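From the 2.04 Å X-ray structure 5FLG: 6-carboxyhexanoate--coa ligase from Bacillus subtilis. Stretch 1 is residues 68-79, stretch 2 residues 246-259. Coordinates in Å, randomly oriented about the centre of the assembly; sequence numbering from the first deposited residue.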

ATOM      1  N   GLU A  68      -8.018  -4.169   9.073  1.00 24.91           N
ATOM      2  CA  GLU A  68      -8.557  -4.734  10.278  1.00 32.52           C
ATOM      3  C   GLU A  68      -8.316  -6.226  10.356  1.00 32.01           C
ATOM      4  O   GLU A  68      -8.535  -6.958   9.394  1.00 32.67           O
ATOM      5  CB  GLU A  68     -10.062  -4.474  10.319  1.00 34.53           C
ATOM      6  CG  GLU A  68     -10.692  -4.765  11.659  1.00 39.98           C
ATOM      7  CD  GLU A  68     -12.168  -4.391  11.704  1.00 40.03           C
ATOM      8  OE1 GLU A  68     -12.712  -3.843  10.714  1.00 45.49           O
ATOM      9  OE2 GLU A  68     -12.745  -4.540  12.785  1.00 41.38           O
ATOM     10  N   VAL A  69      -7.841  -6.665  11.508  1.00 33.43           N
ATOM     11  CA  VAL A  69      -7.761  -8.087  11.801  1.00 35.82           C
ATOM     12  C   VAL A  69      -9.032  -8.570  12.496  1.00 38.51           C
ATOM     13  O   VAL A  69      -9.411  -8.058  13.547  1.00 30.07           O
ATOM     14  CB  VAL A  69      -6.527  -8.377  12.659  1.00 36.51           C
ATOM     15  CG1 VAL A  69      -6.409  -9.862  12.959  1.00 39.67           C
ATOM     16  CG2 VAL A  69      -5.298  -7.891  11.917  1.00 35.84           C
ATOM     17  N   HIS A  70      -9.626  -9.633  11.956  1.00 34.72           N
ATOM     18  CA  HIS A  70     -10.862 -10.142  12.520  1.00 39.13           C
ATOM     19  C   HIS A  70     -10.651 -11.295  13.495  1.00 38.36           C
ATOM     20  O   HIS A  70     -11.430 -11.465  14.406  1.00 44.35           O
ATOM     21  CB  HIS A  70     -11.832 -10.536  11.404  1.00 46.40           C
ATOM     22  CG  HIS A  70     -12.276  -9.374  10.575  1.00 50.28           C
ATOM     23  ND1 HIS A  70     -13.140  -8.411  11.051  1.00 50.84           N
ATOM     24  CD2 HIS A  70     -11.863  -8.940   9.359  1.00 56.55           C
ATOM     25  CE1 HIS A  70     -13.275  -7.455  10.146  1.00 55.89           C
ATOM     26  NE2 HIS A  70     -12.506  -7.750   9.113  1.00 54.45           N
ATOM     27  N   GLU A  71      -9.540 -12.001  13.383  1.00 40.47           N
ATOM     28  CA  GLU A  71      -9.241 -13.122  14.271  1.00 41.54           C
ATOM     29  C   GLU A  71      -8.868 -12.537  15.625  1.00 43.92           C
ATOM     30  O   GLU A  71      -8.335 -11.412  15.707  1.00 35.50           O
ATOM     31  CB  GLU A  71      -8.085 -13.959  13.706  1.00 49.03           C
ATOM     32  CG  GLU A  71      -8.352 -14.611  12.336  1.00 52.29           C
ATOM     33  CD  GLU A  71      -8.406 -13.628  11.164  1.00 61.11           C
ATOM     34  OE1 GLU A  71      -7.650 -12.623  11.145  1.00 57.04           O
ATOM     35  OE2 GLU A  71      -9.254 -13.833  10.268  1.00 68.94           O
ATOM     36  N   SER A  72      -9.144 -13.265  16.697  1.00 38.72           N
ATOM     37  CA  SER A  72      -8.829 -12.745  18.028  1.00 43.64           C
ATOM     38  C   SER A  72      -7.325 -12.879  18.295  1.00 38.76           C
ATOM     39  O   SER A  72      -6.684 -13.806  17.792  1.00 30.58           O
ATOM     40  CB  SER A  72      -9.616 -13.495  19.105  1.00 51.80           C
ATOM     41  OG  SER A  72      -9.347 -14.874  18.974  1.00 55.69           O
ATOM     42  N   ILE A  73      -6.760 -11.867  18.964  1.00 31.96           N
ATOM     43  CA  ILE A  73      -5.332 -11.765  19.170  1.00 32.37           C
ATOM     44  C   ILE A  73      -4.924 -12.675  20.289  1.00 29.60           C
ATOM     45  O   ILE A  73      -5.560 -12.736  21.308  1.00 32.78           O
ATOM     46  CB  ILE A  73      -4.922 -10.332  19.609  1.00 38.24           C
ATOM     47  CG1 ILE A  73      -5.569  -9.286  18.712  1.00 38.24           C
ATOM     48  CG2 ILE A  73      -3.415 -10.162  19.586  1.00 44.03           C
ATOM     49  CD1 ILE A  73      -5.348  -9.502  17.243  1.00 37.24           C
ATOM     50  N   LYS A  74      -3.761 -13.261  20.162  1.00 30.38           N
ATOM     51  CA  LYS A  74      -3.219 -14.085  21.199  1.00 33.35           C
ATOM     52  C   LYS A  74      -1.951 -13.416  21.639  1.00 29.77           C
ATOM     53  O   LYS A  74      -1.110 -13.078  20.793  1.00 32.76           O
ATOM     54  CB  LYS A  74      -2.886 -15.462  20.638  1.00 32.52           C
ATOM     55  CG  LYS A  74      -2.072 -16.314  21.593  1.00 37.24           C
ATOM     56  CD  LYS A  74      -2.784 -16.485  22.924  1.00 39.66           C
ATOM     57  CE  LYS A  74      -2.006 -17.434  23.819  1.00 43.72           C
ATOM     58  NZ  LYS A  74      -2.909 -18.201  24.727  1.00 41.78           N
ATOM     59  N   THR A  75      -1.694 -13.493  22.934  1.00 28.01           N
ATOM     60  CA  THR A  75      -0.514 -12.881  23.521  1.00 35.69           C
ATOM     61  C   THR A  75       0.354 -13.971  24.080  1.00 31.07           C
ATOM     62  O   THR A  75      -0.112 -14.728  24.880  1.00 32.27           O
ATOM     63  CB  THR A  75      -0.942 -11.896  24.641  1.00 34.35           C
ATOM     64  OG1 THR A  75      -1.646 -10.817  24.040  1.00 33.70           O
ATOM     65  CG2 THR A  75       0.216 -11.358  25.393  1.00 37.27           C
ATOM     66  N   ILE A  76       1.644 -13.929  23.767  1.00 27.31           N
ATOM     67  CA  ILE A  76       2.630 -14.881  24.240  1.00 27.16           C
ATOM     68  C   ILE A  76       3.866 -14.195  24.763  1.00 29.96           C
ATOM     69  O   ILE A  76       4.104 -13.007  24.493  1.00 32.82           O
ATOM     70  CB  ILE A  76       3.080 -15.829  23.123  1.00 30.21           C
ATOM     71  CG1 ILE A  76       3.662 -15.049  21.963  1.00 32.04           C
ATOM     72  CG2 ILE A  76       1.932 -16.711  22.640  1.00 36.04           C
ATOM     73  CD1 ILE A  76       4.326 -15.907  20.916  1.00 28.79           C
ATOM     74  N   GLN A  77       4.616 -14.931  25.568  1.00 28.25           N
ATOM     75  CA  GLN A  77       5.957 -14.573  25.981  1.00 31.82           C
ATOM     76  C   GLN A  77       6.980 -14.712  24.875  1.00 33.04           C
ATOM     77  O   GLN A  77       6.797 -15.498  23.961  1.00 27.42           O
ATOM     78  CB  GLN A  77       6.427 -15.474  27.121  1.00 37.10           C
ATOM     79  CG  GLN A  77       5.577 -15.393  28.368  1.00 39.97           C
ATOM     80  CD  GLN A  77       5.944 -14.220  29.251  1.00 45.47           C
ATOM     81  OE1 GLN A  77       5.066 -13.512  29.693  1.00 54.96           O
ATOM     82  NE2 GLN A  77       7.242 -14.028  29.539  1.00 43.79           N
ATOM     83  N   PRO A  78       7.991 -13.820  24.875  1.00 30.34           N
ATOM     84  CA  PRO A  78       9.120 -14.019  24.002  1.00 29.98           C
ATOM     85  C   PRO A  78       9.852 -15.273  24.427  1.00 30.15           C
ATOM     86  O   PRO A  78       9.828 -15.650  25.586  1.00 27.01           O
ATOM     87  CB  PRO A  78       9.983 -12.766  24.229  1.00 30.65           C
ATOM     88  CG  PRO A  78       9.668 -12.368  25.631  1.00 29.96           C
ATOM     89  CD  PRO A  78       8.209 -12.715  25.837  1.00 31.20           C
ATOM     90  N   LEU A  79      10.510 -15.907  23.476  1.00 31.71           N
ATOM     91  CA  LEU A  79      11.486 -16.933  23.795  1.00 35.67           C
ATOM     92  C   LEU A  79      12.510 -16.388  24.763  1.00 35.96           C
ATOM     93  O   LEU A  79      12.940 -15.247  24.635  1.00 35.11           O
ATOM     94  CB  LEU A  79      12.187 -17.409  22.519  1.00 34.94           C
ATOM     95  CG  LEU A  79      11.308 -18.099  21.477  1.00 35.01           C
ATOM     96  CD1 LEU A  79      12.066 -18.212  20.169  1.00 33.74           C
ATOM     97  CD2 LEU A  79      10.818 -19.470  21.938  1.00 36.35           C
ATOM     98  N   GLU A 246       1.070 -16.565   7.976  1.00 43.75           N
ATOM     99  CA  GLU A 246       0.673 -15.300   7.391  1.00 43.04           C
ATOM    100  C   GLU A 246      -0.475 -14.614   8.120  1.00 43.14           C
ATOM    101  O   GLU A 246      -0.505 -13.379   8.171  1.00 44.72           O
ATOM    102  CB  GLU A 246       0.378 -15.466   5.896  1.00 48.38           C
ATOM    103  CG  GLU A 246       1.616 -15.915   5.119  1.00 56.47           C
ATOM    104  CD  GLU A 246       1.420 -16.003   3.609  1.00 66.11           C
ATOM    105  OE1 GLU A 246       0.280 -16.229   3.156  1.00 65.77           O
ATOM    106  OE2 GLU A 246       2.438 -15.906   2.874  1.00 73.58           O
ATOM    107  N   LYS A 247      -1.340 -15.376   8.796  1.00 35.35           N
ATOM    108  CA  LYS A 247      -2.627 -14.821   9.241  1.00 40.20           C
ATOM    109  C   LYS A 247      -2.923 -14.814  10.750  1.00 38.32           C
ATOM    110  O   LYS A 247      -3.831 -14.109  11.209  1.00 46.42           O
ATOM    111  CB  LYS A 247      -3.764 -15.510   8.510  1.00 45.28           C
ATOM    112  CG  LYS A 247      -3.715 -15.284   7.007  1.00 50.73           C
ATOM    113  CD  LYS A 247      -3.872 -13.806   6.673  1.00 57.54           C
ATOM    114  CE  LYS A 247      -4.816 -13.589   5.502  1.00 64.31           C
ATOM    115  NZ  LYS A 247      -4.103 -13.795   4.216  1.00 65.66           N
ATOM    116  N   GLN A 248      -2.162 -15.568  11.528  1.00 37.53           N
ATOM    117  CA  GLN A 248      -2.473 -15.721  12.945  1.00 40.65           C
ATOM    118  C   GLN A 248      -1.878 -14.560  13.767  1.00 35.72           C
ATOM    119  O   GLN A 248      -0.689 -14.313  13.707  1.00 36.07           O
ATOM    120  CB  GLN A 248      -1.933 -17.047  13.429  1.00 43.71           C
ATOM    121  CG  GLN A 248      -2.328 -17.420  14.844  1.00 52.60           C
ATOM    122  CD  GLN A 248      -1.229 -18.220  15.534  1.00 57.52           C
ATOM    123  OE1 GLN A 248      -0.037 -18.023  15.257  1.00 54.16           O
ATOM    124  NE2 GLN A 248      -1.619 -19.133  16.421  1.00 65.37           N
ATOM    125  N   PRO A 249      -2.731 -13.791  14.449  1.00 31.83           N
ATOM    126  CA  PRO A 249      -2.209 -12.568  15.045  1.00 32.97           C
ATOM    127  C   PRO A 249      -1.627 -12.798  16.429  1.00 31.36           C
ATOM    128  O   PRO A 249      -2.220 -13.471  17.261  1.00 35.03           O
ATOM    129  CB  PRO A 249      -3.420 -11.632  15.095  1.00 35.65           C
ATOM    130  CG  PRO A 249      -4.618 -12.506  14.994  1.00 35.55           C
ATOM    131  CD  PRO A 249      -4.203 -13.802  14.362  1.00 32.96           C
ATOM    132  N   ILE A 250      -0.430 -12.272  16.643  1.00 29.54           N
ATOM    133  CA  ILE A 250       0.331 -12.518  17.829  1.00 29.60           C
ATOM    134  C   ILE A 250       0.841 -11.178  18.366  1.00 32.56           C
ATOM    135  O   ILE A 250       1.386 -10.370  17.618  1.00 28.57           O
ATOM    136  CB  ILE A 250       1.517 -13.414  17.509  1.00 31.28           C
ATOM    137  CG1 ILE A 250       1.025 -14.828  17.121  1.00 37.99           C
ATOM    138  CG2 ILE A 250       2.425 -13.525  18.707  1.00 29.49           C
ATOM    139  CD1 ILE A 250       0.715 -15.696  18.315  1.00 35.54           C
ATOM    140  N   LEU A 251       0.637 -10.946  19.651  1.00 30.75           N
ATOM    141  CA  LEU A 251       1.358  -9.888  20.359  1.00 33.19           C
ATOM    142  C   LEU A 251       2.296 -10.497  21.371  1.00 30.06           C
ATOM    143  O   LEU A 251       1.947 -11.468  22.042  1.00 29.80           O
ATOM    144  CB  LEU A 251       0.395  -8.963  21.082  1.00 30.90           C
ATOM    145  CG  LEU A 251      -0.423  -8.043  20.199  1.00 33.49           C
ATOM    146  CD1 LEU A 251      -1.427  -7.258  21.043  1.00 37.30           C
ATOM    147  CD2 LEU A 251       0.458  -7.095  19.399  1.00 34.24           C
ATOM    148  N   ILE A 252       3.504  -9.955  21.460  1.00 26.21           N
ATOM    149  CA  ILE A 252       4.442 -10.389  22.464  1.00 25.42           C
ATOM    150  C   ILE A 252       4.242  -9.539  23.738  1.00 29.68           C
ATOM    151  O   ILE A 252       4.199  -8.314  23.690  1.00 33.58           O
ATOM    152  CB  ILE A 252       5.873 -10.237  21.977  1.00 28.98           C
ATOM    153  CG1 ILE A 252       6.057 -10.939  20.643  1.00 29.43           C
ATOM    154  CG2 ILE A 252       6.830 -10.746  23.025  1.00 29.68           C
ATOM    155  CD1 ILE A 252       5.840 -12.438  20.710  1.00 29.32           C
ATOM    156  N   GLU A 253       4.133 -10.188  24.883  1.00 35.18           N
ATOM    157  CA  GLU A 253       4.139  -9.477  26.144  1.00 35.73           C
ATOM    158  C   GLU A 253       4.980 -10.259  27.101  1.00 39.79           C
ATOM    159  O   GLU A 253       4.654 -11.399  27.450  1.00 34.46           O
ATOM    160  CB  GLU A 253       2.737  -9.311  26.714  1.00 42.55           C
ATOM    161  CG  GLU A 253       2.715  -8.339  27.884  1.00 54.63           C
ATOM    162  CD  GLU A 253       1.499  -8.482  28.781  1.00 63.94           C
ATOM    163  OE1 GLU A 253       0.373  -8.656  28.254  1.00 66.54           O
ATOM    164  OE2 GLU A 253       1.677  -8.353  30.018  1.00 72.28           O
ATOM    165  N   TRP A 254       6.109  -9.676  27.479  1.00 30.92           N
ATOM    166  CA  TRP A 254       6.950 -10.305  28.467  1.00 33.06           C
ATOM    167  C   TRP A 254       6.459  -9.966  29.871  1.00 36.89           C
ATOM    168  O   TRP A 254       6.112  -8.831  30.141  1.00 33.42           O
ATOM    169  CB  TRP A 254       8.350  -9.841  28.285  1.00 34.11           C
ATOM    170  CG  TRP A 254       9.230 -10.175  29.417  1.00 39.54           C
ATOM    171  CD1 TRP A 254       9.776 -11.380  29.686  1.00 42.40           C
ATOM    172  CD2 TRP A 254       9.716  -9.274  30.413  1.00 44.90           C
ATOM    173  NE1 TRP A 254      10.569 -11.297  30.799  1.00 47.74           N
ATOM    174  CE2 TRP A 254      10.566 -10.005  31.252  1.00 46.30           C
ATOM    175  CE3 TRP A 254       9.553  -7.905  30.645  1.00 48.45           C
ATOM    176  CZ2 TRP A 254      11.273  -9.418  32.295  1.00 42.93           C
ATOM    177  CZ3 TRP A 254      10.233  -7.330  31.703  1.00 48.48           C
ATOM    178  CH2 TRP A 254      11.061  -8.097  32.529  1.00 47.44           C
ATOM    179  N   GLU A 255       6.247 -10.987  30.689  1.00 37.00           N
ATOM    180  CA  GLU A 255       5.761 -10.803  32.064  1.00 43.21           C
ATOM    181  C   GLU A 255       6.917 -10.684  33.016  1.00 42.91           C
ATOM    182  O   GLU A 255       7.591 -11.676  33.317  1.00 41.20           O
ATOM    183  CB  GLU A 255       4.914 -12.007  32.496  1.00 53.28           C
ATOM    184  CG  GLU A 255       3.776 -12.326  31.545  1.00 54.26           C
ATOM    185  CD  GLU A 255       2.465 -11.700  31.960  1.00 65.57           C
ATOM    186  OE1 GLU A 255       2.051 -11.916  33.121  1.00 76.25           O
ATOM    187  OE2 GLU A 255       1.830 -11.030  31.115  1.00 76.53           O
ATOM    188  N   GLU A 256       7.155  -9.472  33.478  1.00 51.82           N
ATOM    189  CA  GLU A 256       8.210  -9.207  34.414  1.00 55.77           C
ATOM    190  C   GLU A 256       7.900 -10.022  35.644  1.00 52.53           C
ATOM    191  O   GLU A 256       8.769 -10.546  36.286  1.00 47.99           O
ATOM    192  CB  GLU A 256       8.250  -7.716  34.730  1.00 65.11           C
ATOM    193  CG  GLU A 256       8.812  -7.359  36.088  1.00 74.86           C
ATOM    194  CD  GLU A 256       9.404  -5.965  36.148  1.00 87.66           C
ATOM    195  OE1 GLU A 256      10.151  -5.586  35.222  1.00 94.30           O
ATOM    196  OE2 GLU A 256       9.127  -5.260  37.130  1.00 90.22           O
ATOM    197  N   ASP A 257       6.623 -10.118  35.935  1.00 53.36           N
ATOM    198  CA  ASP A 257       6.153 -10.717  37.138  1.00 73.50           C
ATOM    199  C   ASP A 257       6.643 -12.153  37.237  1.00 80.74           C
ATOM    200  O   ASP A 257       7.002 -12.550  38.323  1.00 90.75           O
ATOM    201  CB  ASP A 257       4.632 -10.548  37.305  1.00 68.94           C
ATOM    202  CG  ASP A 257       4.260  -9.151  37.800  1.00 78.16           C
ATOM    203  OD1 ASP A 257       5.119  -8.476  38.397  1.00 77.39           O
ATOM    204  OD2 ASP A 257       3.122  -8.711  37.581  1.00 81.90           O
ATOM    205  N   HIS A 258       6.748 -12.893  36.125  1.00 71.26           N
ATOM    206  CA  HIS A 258       7.190 -14.271  36.190  1.00 68.01           C
ATOM    207  C   HIS A 258       8.706 -14.315  36.394  1.00 71.99           C
ATOM    208  O   HIS A 258       9.417 -15.144  35.849  1.00 69.15           O
ATOM    209  CB  HIS A 258       6.922 -14.971  34.864  1.00 59.08           C
ATOM    210  CG  HIS A 258       5.495 -15.109  34.509  1.00 64.43           C
ATOM    211  ND1 HIS A 258       5.075 -15.915  33.481  1.00 69.61           N
ATOM    212  CD2 HIS A 258       4.387 -14.545  35.025  1.00 62.89           C
ATOM    213  CE1 HIS A 258       3.765 -15.832  33.370  1.00 66.58           C
ATOM    214  NE2 HIS A 258       3.325 -15.006  34.298  1.00 67.21           N
ATOM    215  N   ASP A 259       9.180 -13.495  37.308  1.00 76.05           N
ATOM    216  CA  ASP A 259      10.588 -13.521  37.716  1.00 80.10           C
ATOM    217  C   ASP A 259      10.718 -13.665  39.222  1.00 76.74           C
ATOM    218  O   ASP A 259      11.827 -13.813  39.739  1.00 81.31           O
ATOM    219  CB  ASP A 259      11.303 -12.240  37.276  1.00 84.59           C
ATOM    220  CG  ASP A 259      11.643 -12.236  35.797  1.00 88.57           C
ATOM    221  OD1 ASP A 259      11.391 -13.251  35.112  1.00 84.24           O
ATOM    222  OD2 ASP A 259      12.158 -11.208  35.315  1.00101.89           O
TER

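The apolar centre of this contact lies on the side of the sheet that carries Ile 76, Ile 250 and Ile 252. Ile 76, with chi1 in the p well, lays CG1 3.6 Å from CD1 of Ile 252 and CD1 3.8 Å from CG2 of Ile 250; one arm of its side chain, CG1 and CD1, thus touches both neighbours. Pro 78 extends this patch, its CD 3.7 Å from Ile 252 CG2 and 3.8 Å from Trp 254 CB. At the other end, buried Pro 249 offers a compact ring without polar side-chain atoms: its CB lies 3.6 Å from Ile 73 CD1, its CG 3.8 Å from Val 69 CG1. Ile 73 also reaches Leu 251, CG2 to CG 3.7 Å.

These side chains are borne by, or flank, two short parallel strands, 74-76 and 250-252, joined by their backbones. Lys 74 N donates to Pro 249 O (3.3 Å) and Leu 251 N to Lys 74 O (3.0 Å); Ile 76 N then donates to Leu 251 O (3.0 Å) and Glu 253 N to Ile 76 O (2.8 Å). Donation alternates between the two stretches, as parallel pairing requires.

Toward the polar edge, the short side chain of Thr 75 packs its methyl CG2 3.5 Å from Glu 253 CB, in the aliphatic part of that residue, while the long chain of exposed Lys 74 leads its charged end away from the contact, into solvent. Glu 255 N donates to Gln 77 OE1 (3.0 Å), though the position of OE1 is less certain.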